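Local coordinates for putative 2,5-diketo-D-gluconic acid reductase B (Sinorhizobium meliloti, PDB 3UP8), which probably reduces methylglyoxal to hydroxyacetone with NADPH, as a member of the aldo/keto reductase family, at residues R51-P54 with Q55-K58; A74-G77 with E78-K82. All blocks are in the same frame, centred on the assembly; numbering follows the deposited sequence.

Contact 1 (R51-P54 with Q55-K58); sequences RILP and QALK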
loop_
_atom_site.group_PDB
_atom_site.type_symbol
_atom_site.label_atom_id
_atom_site.label_comp_id
_atom_site.label_asym_id
_atom_site.label_seq_id
_atom_site.Cartn_x
_atom_site.Cartn_y
_atom_site.Cartn_z
ATOM N N ARG A 51 -7.898 -9.734 15.975
ATOM C CA ARG A 51 -7.146 -10.924 16.333
ATOM C C ARG A 51 -5.684 -10.830 15.885
ATOM O O ARG A 51 -4.769 -11.053 16.686
ATOM C CB ARG A 51 -7.802 -12.161 15.715
ATOM C CG ARG A 51 -7.354 -13.502 16.323
ATOM C CD ARG A 51 -7.582 -14.648 15.341
ATOM N NE ARG A 51 -8.888 -14.539 14.684
ATOM C CZ ARG A 51 -9.119 -14.816 13.400
ATOM N NH1 ARG A 51 -8.130 -15.229 12.612
ATOM N NH2 ARG A 51 -10.343 -14.672 12.904
ATOM N N ILE A 52 -5.463 -10.481 14.620
ATOM C CA ILE A 52 -4.138 -10.639 14.010
ATOM C C ILE A 52 -3.237 -9.404 14.101
ATOM O O ILE A 52 -2.031 -9.537 14.330
ATOM C CB ILE A 52 -4.264 -11.135 12.550
ATOM C CG1 ILE A 52 -4.949 -12.501 12.528
ATOM C CG2 ILE A 52 -2.905 -11.246 11.879
ATOM C CD1 ILE A 52 -6.145 -12.547 11.616
ATOM N N LEU A 53 -3.808 -8.209 13.932
ATOM C CA LEU A 53 -2.996 -6.984 14.000
ATOM C C LEU A 53 -2.155 -6.835 15.287
ATOM O O LEU A 53 -0.987 -6.460 15.200
ATOM C CB LEU A 53 -3.827 -5.721 13.701
ATOM C CG LEU A 53 -3.092 -4.375 13.592
ATOM C CD1 LEU A 53 -1.867 -4.473 12.687
ATOM C CD2 LEU A 53 -4.044 -3.293 13.086
ATOM N N PRO A 54 -2.724 -7.152 16.475
ATOM C CA PRO A 54 -1.876 -7.092 17.688
ATOM C C PRO A 54 -0.622 -7.965 17.581
ATOM O O PRO A 54 0.465 -7.547 17.973
ATOM C CB PRO A 54 -2.809 -7.625 18.791
ATOM C CG PRO A 54 -4.174 -7.228 18.312
ATOM C CD PRO A 54 -4.129 -7.443 16.816
ATOM N N GLN A 55 -0.781 -9.164 17.031
ATOM C CA GLN A 55 0.344 -10.061 16.815
ATOM C C GLN A 55 1.325 -9.489 15.792
ATOM O O GLN A 55 2.534 -9.527 16.006
ATOM C CB GLN A 55 -0.149 -11.417 16.349
ATOM C CG GLN A 55 -1.146 -12.071 17.289
ATOM C CD GLN A 55 -1.511 -13.455 16.814
ATOM O OE1 GLN A 55 -2.678 -13.742 16.522
ATOM N NE2 GLN A 55 -0.502 -14.323 16.699
ATOM N N ALA A 56 0.802 -8.967 14.685
ATOM C CA ALA A 56 1.632 -8.314 13.680
ATOM C C ALA A 56 2.504 -7.221 14.286
ATOM O O ALA A 56 3.683 -7.103 13.967
ATOM C CB ALA A 56 0.764 -7.753 12.569
ATOM N N LEU A 57 1.911 -6.424 15.167
ATOM C CA LEU A 57 2.610 -5.322 15.809
ATOM C C LEU A 57 3.678 -5.822 16.790
ATOM O O LEU A 57 4.768 -5.253 16.862
ATOM C CB LEU A 57 1.610 -4.403 16.519
ATOM C CG LEU A 57 0.730 -3.519 15.618
ATOM C CD1 LEU A 57 -0.456 -2.985 16.412
ATOM C CD2 LEU A 57 1.521 -2.373 14.997
ATOM N N LYS A 58 3.350 -6.882 17.536
ATOM C CA LYS A 58 4.322 -7.549 18.416
ATOM C C LYS A 58 5.484 -8.078 17.616
ATOM O O LYS A 58 6.633 -7.836 17.967
ATOM C CB LYS A 58 3.678 -8.702 19.181
ATOM C CG LYS A 58 2.867 -8.253 20.376
ATOM C CD LYS A 58 2.014 -9.386 20.966
ATOM C CE LYS A 58 0.931 -8.791 21.869
ATOM N NZ LYS A 58 0.419 -9.747 22.888
#

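Contact 2 (A74-G77 with E78-K82); sequences AEVG and EAIQK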
loop_
_atom_site.group_PDB
_atom_site.type_symbol
_atom_site.label_atom_id
_atom_site.label_comp_id
_atom_site.label_asym_id
_atom_site.label_seq_id
_atom_site.Cartn_x
_atom_site.Cartn_y
_atom_site.Cartn_z
ATOM N N ALA A 74 -12.178 1.249 12.786
ATOM C CA ALA A 74 -12.402 1.165 14.232
ATOM C C ALA A 74 -11.511 0.105 14.897
ATOM O O ALA A 74 -10.893 0.355 15.937
ATOM C CB ALA A 74 -13.901 0.898 14.541
ATOM N N GLU A 75 -11.427 -1.062 14.276
ATOM C CA GLU A 75 -10.667 -2.177 14.838
ATOM C C GLU A 75 -9.166 -1.947 14.678
ATOM O O GLU A 75 -8.390 -2.321 15.558
ATOM C CB GLU A 75 -11.126 -3.496 14.201
ATOM C CG GLU A 75 -12.569 -3.890 14.595
ATOM C CD GLU A 75 -13.659 -3.302 13.699
ATOM O OE1 GLU A 75 -13.380 -2.412 12.859
ATOM O OE2 GLU A 75 -14.825 -3.741 13.838
ATOM N N VAL A 76 -8.755 -1.317 13.569
ATOM C CA VAL A 76 -7.366 -0.896 13.412
ATOM C C VAL A 76 -6.976 0.025 14.568
ATOM O O VAL A 76 -5.938 -0.179 15.192
ATOM C CB VAL A 76 -7.089 -0.196 12.039
ATOM C CG1 VAL A 76 -5.713 0.475 12.040
ATOM C CG2 VAL A 76 -7.175 -1.204 10.891
ATOM N N GLY A 77 -7.810 1.028 14.842
ATOM C CA GLY A 77 -7.588 1.985 15.932
ATOM C C GLY A 77 -7.469 1.302 17.291
ATOM O O GLY A 77 -6.552 1.587 18.056
ATOM N N GLU A 78 -8.378 0.371 17.563
ATOM C CA GLU A 78 -8.363 -0.383 18.831
ATOM C C GLU A 78 -7.090 -1.225 18.966
ATOM O O GLU A 78 -6.417 -1.184 19.993
ATOM C CB GLU A 78 -9.596 -1.291 18.927
ATOM C CG GLU A 78 -9.741 -1.981 20.296
ATOM C CD GLU A 78 -10.962 -2.885 20.383
ATOM O OE1 GLU A 78 -12.014 -2.509 19.831
ATOM O OE2 GLU A 78 -10.867 -3.969 21.003
ATOM N N ALA A 79 -6.772 -1.987 17.923
ATOM C CA ALA A 79 -5.582 -2.846 17.914
ATOM C C ALA A 79 -4.294 -2.064 18.153
ATOM O O ALA A 79 -3.459 -2.470 18.958
ATOM C CB ALA A 79 -5.502 -3.645 16.612
ATOM N N ILE A 80 -4.123 -0.941 17.459
ATOM C CA ILE A 80 -2.924 -0.122 17.644
ATOM C C ILE A 80 -2.832 0.422 19.063
ATOM O O ILE A 80 -1.784 0.338 19.698
ATOM C CB ILE A 80 -2.837 1.035 16.618
ATOM C CG1 ILE A 80 -2.718 0.459 15.200
ATOM C CG2 ILE A 80 -1.679 2.004 16.972
ATOM C CD1 ILE A 80 -2.698 1.499 14.090
ATOM N N GLN A 81 -3.940 0.971 19.553
ATOM C CA GLN A 81 -3.994 1.545 20.890
ATOM C C GLN A 81 -3.664 0.517 21.989
ATOM O O GLN A 81 -2.977 0.843 22.951
ATOM C CB GLN A 81 -5.374 2.159 21.103
ATOM C CG GLN A 81 -5.771 2.440 22.526
ATOM C CD GLN A 81 -7.233 2.828 22.633
ATOM O OE1 GLN A 81 -8.133 2.100 22.187
ATOM N NE2 GLN A 81 -7.479 3.977 23.216
ATOM N N LYS A 82 -4.152 -0.710 21.829
ATOM C CA LYS A 82 -3.941 -1.769 22.831
ATOM C C LYS A 82 -2.545 -2.412 22.787
ATOM O O LYS A 82 -2.183 -3.190 23.683
ATOM C CB LYS A 82 -5.026 -2.846 22.720
ATOM C CG LYS A 82 -6.407 -2.384 23.174
ATOM C CD LYS A 82 -7.337 -3.567 23.432
ATOM C CE LYS A 82 -8.764 -3.112 23.732
ATOM N NZ LYS A 82 -9.678 -4.278 23.935
#

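Contact 1 (R51-P54 with Q55-K58)
Leu53 and Leu57 cross at a slant, one turn apart on helix 46-59, the helix of the first beta-alpha-beta crossover in the TIM barrel. CD1 of Leu53 lies 4.0 Å from CG of Leu57, while CD1 of Leu57 returns to CG of Leu53, so that branch meets branch point in both directions. Leu53 can do this because its CG stands anti to the backbone N (chi1 -174°), whereas that of Leu57 lies opposite its own carbonyl carbon. The same Leu53 methyl also brushes CB of Ala56, at 4.2 Å. These apolar groups belong to the buried side of the helix, where Leu53 and Ala56 both reach Phe39 of the barrel strand 37-40.

Pro54 has no N-H to offer the preceding turn, and the helix is kinked there. Its carbonyl group nevertheless accepts the amide of Lys58 at 3.0 Å from N to O. The bond from Ala56 N to Ile52 O (2.9 Å) spans the proline.

Gln55 lies back along the turn before it, its CB packed 3.3 Å from Ile52 O. Chi1 (-56°) sets CG beside the backbone N, 3.8 Å from Arg51 O, and the chain then runs out extended. OE1 ends 3.4 Å from Arg51 O, but two acceptors share no hydrogen and form no bond. Beyond the helix, the side chain touches Glu254 and Leu257. Shortening Gln55 to an alanine is likely to open a gap beside Glu254 and strip part of the cover from Leu257, which Ala56 also touches. Lys58 likewise runs its methylenes past a carbonyl, with its CG 3.5 Å from Pro54 O.

Contact 2 (A74-G77 with E78-K82)
Glu78, packed at its CB against the carbonyl oxygens of Ala74 and Glu75, has its carboxylate met over one face: Lys82 NZ comes to OE2 from above the plane, 39° out of it. The salt bridge measures 3.2 Å from Lys82 NZ to Glu78 OE2. This is an i to i+4 pair along helix 73-83, the helix of the second beta-alpha-beta crossover in the barrel. At the root of the chain, Glu78 CB rests 3.7 Å from both Ala74 O and Glu75 O. With CG anti to the backbone N (chi1 -173°) and an extended chain beyond, Glu78 sends its acid group outward, where the long arm of Lys82 can come over it. The Glu78 side chain also touches Arg118 and Leu50 of helix 46-59. The carboxylate of Glu75 is a separate flat group, its OE2 6.7 Å from Glu78 OE1, and that side chain packs instead on Val49 and Leu50. The amide of Gln81 turns to Arg118, whose NH1 is hydrogen-bonded to its OE1.

On the barrel side, Val76 and Ile80 lie alongside each other and point the same way, Val76 CG1 meeting Ile80 CD1 at 3.8 Å. Both touch Leu92 of strand 91-96, so the pair fits the helix against the sheet. Ile80 CG1 also sits 3.3 Å from Val76 O, beside the bond that this oxygen accepts from Ile80 N.

Regular i to i+4 backbone bonds run through the segment; Gly77 O accepts Gln81 N at 3.1 Å. Val76 and Ile80 on the strand side, with Glu78 and Lys82 on the other, make the helix amphipathic. There the Lys82 ammonium probably balances the charge of Glu78 itself, and so eases its weak, distant repulsion with Glu75.

Overall arrangement
Contacts 1 and 2 lie on successive crossover helices of the barrel, 46-59 and 73-83, which flank strand 63-65 in the chain order and whose contact centres are about 10 Å apart. They meet directly around Ala79: Leu53 CD2 is 3.8 Å from Ala79 CB, and Pro54 CD approaches the same methyl at 4.0 Å. Leu57 continues the seam, its CD1 lying 4.0 Å from Ile80 CA. Of the two, contact 2 is the nearer to the predicted proton donor Tyr70, side chain to side chain about 7 Å from Val76 against about 11 Å from Leu53. Val76 is also about 10 Å from the side chain of Lys95, predicted to lower the tyrosine's pKa.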